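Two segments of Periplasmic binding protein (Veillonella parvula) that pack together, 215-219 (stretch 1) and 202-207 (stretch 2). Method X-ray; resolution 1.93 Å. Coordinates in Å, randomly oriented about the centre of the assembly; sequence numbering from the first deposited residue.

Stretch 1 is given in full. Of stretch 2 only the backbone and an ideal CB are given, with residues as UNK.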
# COMPACT_ATOMS: atom_id res chain seq x y z
N GLY A 215 -13.72 -13.25 -0.30
CA GLY A 215 -12.62 -12.66 -1.03
C GLY A 215 -11.37 -13.47 -0.77
O GLY A 215 -11.43 -14.52 -0.11
N ASN A 216 -10.24 -13.00 -1.29
CA ASN A 216 -8.97 -13.71 -1.09
C ASN A 216 -8.50 -13.68 0.35
O ASN A 216 -8.63 -12.66 1.04
CB ASN A 216 -7.88 -13.10 -1.98
CG ASN A 216 -8.08 -13.40 -3.45
OD1 ASN A 216 -8.69 -14.40 -3.82
ND2 ASN A 216 -7.57 -12.52 -4.30
N SER A 217 -7.95 -14.80 0.81
CA SER A 217 -7.23 -14.82 2.09
C SER A 217 -5.76 -14.92 1.77
O SER A 217 -5.35 -14.66 0.63
CB SER A 217 -7.67 -15.99 2.98
OG SER A 217 -7.16 -15.82 4.29
N PHE A 218 -4.93 -15.26 2.76
CA PHE A 218 -3.48 -15.14 2.59
C PHE A 218 -2.68 -16.27 3.24
O PHE A 218 -3.12 -16.86 4.23
CB PHE A 218 -3.00 -13.80 3.17
CG PHE A 218 -3.61 -12.59 2.50
CD1 PHE A 218 -4.82 -12.07 2.95
CD2 PHE A 218 -2.97 -11.98 1.43
CE1 PHE A 218 -5.38 -10.95 2.34
CE2 PHE A 218 -3.53 -10.86 0.81
CZ PHE A 218 -4.74 -10.35 1.27
N SER A 219 -1.50 -16.56 2.69
CA SER A 219 -0.52 -17.42 3.36
C SER A 219 0.10 -16.60 4.48
O SER A 219 -0.23 -15.42 4.64
CB SER A 219 0.58 -17.83 2.40
OG SER A 219 1.42 -16.71 2.15
N UNK A 202 -5.62 -15.24 13.65
CA UNK A 202 -6.34 -14.25 12.87
C UNK A 202 -6.78 -14.79 11.50
O UNK A 202 -6.01 -15.48 10.82
CB UNK A 202 -5.47 -13.01 12.69
N UNK A 203 -8.03 -14.50 11.13
CA UNK A 203 -8.48 -14.77 9.77
C UNK A 203 -8.49 -13.46 8.99
O UNK A 203 -9.08 -12.47 9.43
CB UNK A 203 -9.86 -15.42 9.76
N UNK A 204 -7.82 -13.45 7.84
CA UNK A 204 -7.65 -12.24 7.03
C UNK A 204 -8.40 -12.39 5.71
O UNK A 204 -8.29 -13.43 5.06
CB UNK A 204 -6.17 -11.96 6.77
N UNK A 205 -9.16 -11.38 5.31
CA UNK A 205 -9.87 -11.49 4.04
C UNK A 205 -9.99 -10.12 3.38
O UNK A 205 -10.30 -9.13 4.06
CB UNK A 205 -11.26 -12.10 4.25
N UNK A 206 -9.73 -10.07 2.07
CA UNK A 206 -10.03 -8.88 1.28
C UNK A 206 -11.55 -8.87 1.07
O UNK A 206 -12.10 -9.79 0.45
CB UNK A 206 -9.27 -8.87 -0.05
N UNK A 207 -12.22 -7.84 1.58
CA UNK A 207 -13.68 -7.82 1.52
C UNK A 207 -14.25 -7.25 0.24
O UNK A 207 -15.25 -6.52 0.28
CB UNK A 207 -14.23 -7.02 2.70

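Residues 202 to 206 belong to a strand that begins earlier in the chain, while stretch 1, which has no regular helix or strand at Gly215, packs against positions 203 to 206, the end-to-end directions of the touching parts lying 124° apart. Position 202 has extended backbone angles, and its ideal CB finds nothing of stretch 1 within 5.5 Å, so stretch 1 sets no demand there. The residue is Val202, which makes no contact with it.

At position 203 the backbone is again extended and CA-to-CB points sideways. A short side chain would leave stretch 1 untouched; a long one, directed along the strand, could come near the hydroxyl of Ser217, so a long polar or aromatic residue is plausible. The residue is Tyr203, with chi1 t, and its ring passes Ser217 obliquely, CE1 of Tyr203 lying 3.6 Å from OG of Ser217. A water bridges the two stretches beyond the ring, donating to both Tyr203 OH (2.9 Å from the water O) and Gly215 O (2.7 Å from the water O).

Position 204 points toward stretch 1. Its ideal CB lies 4.1 Å from Phe218 CD1 and 4.7 Å from Ser217 OG, so the aromatic ring favours an apolar residue; leucine, isoleucine, valine or methionine could all be considered. The residue is Leu204, whose CB packs obliquely against the ring, 4.0 Å from Phe218 CD1. Its main chain contributes a contact that does not depend on the side chain: Ser217 OG donates a hydrogen bond to Leu204 O at 2.8 Å, and Ser217 CA approaches the same oxygen, Leu204 O, at 3.4 Å in a CA-H...O contact.

At position 205 CA-to-CB points sideways, as at 203, with the ideal CB 4.2 Å from Asn216 O. Farther out, the backbone N of Gly215 offers a donor that a long side chain carrying an acceptor could reach; glutamate or glutamine would suit. The residue is Glu205. With chi1 and chi2 both t, the side chain extends until OE2 accepts a nearly linear hydrogen bond from Gly215 N at 2.8 Å. The other carboxylate oxygen, Glu205 OE1, accepts a hydrogen bond from Tyr203 OH at 2.6 Å, so the carboxylate links the tyrosine to the glycine backbone.

At position 206 the main chain is pinned to stretch 1: the amide N donates to Asn216 O at 3.0 Å. CA-to-CB points sideways, with the ideal CB 4.9 Å from Phe218 CZ, so a compact apolar side chain, valine or isoleucine for example, could meet the ring. The residue is Val206, with chi1 t, and its CG2 lies 3.5 Å from Phe218 CZ. The carbonyl Val206 O receives a CA-H...O contact from Gly215 CA at 3.3 Å; an ideal CB on Gly215 would fall 1.8 Å from that oxygen, Val206 O, and clash.

Position 207 points away, and its ideal CB meets nothing of stretch 1; phi/psi of -86/41 is open to many residues. The residue is Gly207, which has no side chain.

Stretch 2 202-207: VYLEVG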
# COMPACT_ATOMS: atom_id res chain seq x y z
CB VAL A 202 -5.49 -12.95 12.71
CG1 VAL A 202 -4.15 -13.24 12.06
CG2 VAL A 202 -6.25 -11.91 11.90
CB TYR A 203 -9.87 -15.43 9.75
CG TYR A 203 -10.48 -15.45 8.37
CD1 TYR A 203 -9.80 -16.02 7.30
CD2 TYR A 203 -11.72 -14.86 8.12
CE1 TYR A 203 -10.33 -16.02 6.02
CE2 TYR A 203 -12.26 -14.85 6.85
CZ TYR A 203 -11.56 -15.44 5.80
OH TYR A 203 -12.09 -15.45 4.53
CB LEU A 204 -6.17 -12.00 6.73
CG LEU A 204 -5.17 -11.88 7.88
CD1 LEU A 204 -3.73 -11.93 7.34
CD2 LEU A 204 -5.39 -10.59 8.63
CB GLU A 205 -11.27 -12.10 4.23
CG GLU A 205 -12.00 -12.35 2.89
CD GLU A 205 -13.47 -12.73 3.05
OE1 GLU A 205 -13.81 -13.52 3.97
OE2 GLU A 205 -14.31 -12.26 2.23
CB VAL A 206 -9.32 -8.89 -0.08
CG1 VAL A 206 -9.44 -7.52 -0.75
CG2 VAL A 206 -7.84 -9.23 0.11
O HOH W 1 -11.21 -16.30 1.91
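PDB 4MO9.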